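Local coordinates for putative cell invasion protein with MAC/Perforin domain (Bacteroides thetaiotaomicron VPI-5482, PDB 3KK7), which belongs to the membrane-attack complex/perforin (MACPF) family and may take part in cell invasion, although its precise function is not established, at residues P322-Q325 with S326-D329. Sequence-based numbering, arbitrary orientation.
Sequences PWLQ and SLND
At the C-terminal end of the short helix 321-326, W323 meets S326 and L327 as the chain passes from helical bonding into a type I beta turn running from S326 to D329. S326 folds its hydroxyl back onto the preceding turn: with chi1 at 79°, OG sits between its own backbone N and carbonyl carbon and donates to W323 O at 2.5 Å, tilted 16° from the carbonyl plane. The same carbonyl takes weak bonds from S326 N and L327 N, while OG also pairs with A301 N. An alanine in place of S326 lacks the hydroxyl, and would probably leave W323 O to its weak backbone donors and A301 N without this acceptor. L327 N makes a straighter bond to L324 O, 3.1 Å, though from above the carbonyl plane. Above the indole, L327 CD1 lies over one face, 4.0 Å from the centroid of the six-membered ring, in a CH-pi contact displaced toward the rim, with W323 CH2 3.8 Å from that methyl. With chi1 at 172°, CG of W323 lies anti to N, which brings the six-membered ring to L327 while NE1 bonds G299 O. L324 CD1 touches L327 CD1 at 4.3 Å, and both leucines rest on V166 of strand 157-173. D329 N bonds S326 O at 3.2 Å, closing the turn. Weak i to i+4 bonds giving way to i to i+3 bonds mark a helix C-terminus running into a type I beta turn, here within the MACPF domain.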
loop_
_atom_site.group_PDB
_atom_site.type_symbol
_atom_site.label_atom_id
_atom_site.label_comp_id
_atom_site.label_asym_id
_atom_site.label_seq_id
_atom_site.Cartn_x
_atom_site.Cartn_y
_atom_site.Cartn_z
ATOM N N PRO A 322 24.399 29.493 0.688
ATOM C CA PRO A 322 23.275 30.198 0.047
ATOM C C PRO A 322 21.964 29.448 0.182
ATOM O O PRO A 322 20.925 30.065 0.455
ATOM C CB PRO A 322 23.689 30.283 -1.423
ATOM C CG PRO A 322 25.179 30.210 -1.384
ATOM C CD PRO A 322 25.482 29.236 -0.270
ATOM N N TRP A 323 22.003 28.132 -0.016
ATOM C CA TRP A 323 20.796 27.331 0.134
ATOM C C TRP A 323 20.242 27.392 1.578
ATOM O O TRP A 323 19.032 27.539 1.788
ATOM C CB TRP A 323 21.039 25.883 -0.288
ATOM C CG TRP A 323 19.916 25.027 0.030
ATOM C CD1 TRP A 323 18.770 24.856 -0.700
ATOM C CD2 TRP A 323 19.778 24.212 1.189
ATOM N NE1 TRP A 323 17.934 23.967 -0.060
ATOM C CE2 TRP A 323 18.537 23.557 1.099
ATOM C CE3 TRP A 323 20.595 23.953 2.278
ATOM C CZ2 TRP A 323 18.091 22.678 2.069
ATOM C CZ3 TRP A 323 20.158 23.082 3.235
ATOM C CH2 TRP A 323 18.913 22.448 3.126
ATOM N N LEU A 324 21.124 27.297 2.567
ATOM C CA LEU A 324 20.683 27.316 3.941
ATOM C C LEU A 324 19.964 28.625 4.211
ATOM O O LEU A 324 18.883 28.636 4.786
ATOM C CB LEU A 324 21.863 27.147 4.897
ATOM C CG LEU A 324 21.512 27.120 6.391
ATOM C CD1 LEU A 324 20.695 25.888 6.723
ATOM C CD2 LEU A 324 22.773 27.171 7.231
ATOM N N GLN A 325 20.537 29.736 3.769
ATOM C CA GLN A 325 19.928 31.012 4.058
ATOM C C GLN A 325 18.743 31.332 3.144
ATOM O O GLN A 325 18.010 32.266 3.397
ATOM C CB GLN A 325 20.968 32.130 4.111
ATOM C CG GLN A 325 21.690 32.428 2.842
ATOM C CD GLN A 325 22.930 33.301 3.077
ATOM O OE1 GLN A 325 23.657 33.124 4.067
ATOM N NE2 GLN A 325 23.181 34.240 2.159
ATOM N N SER A 326 18.534 30.542 2.101
ATOM C CA SER A 326 17.329 30.668 1.304
ATOM C C SER A 326 16.125 30.161 2.109
ATOM O O SER A 326 14.972 30.517 1.812
ATOM C CB SER A 326 17.447 29.853 0.033
ATOM O OG SER A 326 17.209 28.476 0.319
ATOM N N LEU A 327 16.397 29.330 3.119
ATOM C CA LEU A 327 15.333 28.727 3.938
ATOM C C LEU A 327 14.665 29.716 4.896
ATOM O O LEU A 327 13.682 29.379 5.552
ATOM C CB LEU A 327 15.864 27.512 4.711
ATOM C CG LEU A 327 16.357 26.321 3.877
ATOM C CD1 LEU A 327 16.918 25.183 4.775
ATOM C CD2 LEU A 327 15.244 25.809 2.956
ATOM N N ASN A 328 15.200 30.932 4.972
ATOM C CA ASN A 328 14.572 31.992 5.742
ATOM C C ASN A 328 13.265 32.451 5.133
ATOM O O ASN A 328 12.477 33.107 5.803
ATOM C CB ASN A 328 15.508 33.188 5.896
ATOM C CG ASN A 328 16.720 32.873 6.755
ATOM O OD1 ASN A 328 16.607 32.259 7.831
ATOM N ND2 ASN A 328 17.891 33.302 6.292
ATOM N N ASP A 329 13.040 32.118 3.867
ATOM C CA ASP A 329 11.750 32.366 3.212
ATOM C C ASP A 329 10.895 31.098 3.305
ATOM O O ASP A 329 11.049 30.172 2.497
ATOM C CB ASP A 329 11.967 32.753 1.739
ATOM C CG ASP A 329 10.678 33.061 1.010
ATOM O OD1 ASP A 329 9.608 33.039 1.659
ATOM O OD2 ASP A 329 10.744 33.327 -0.214
#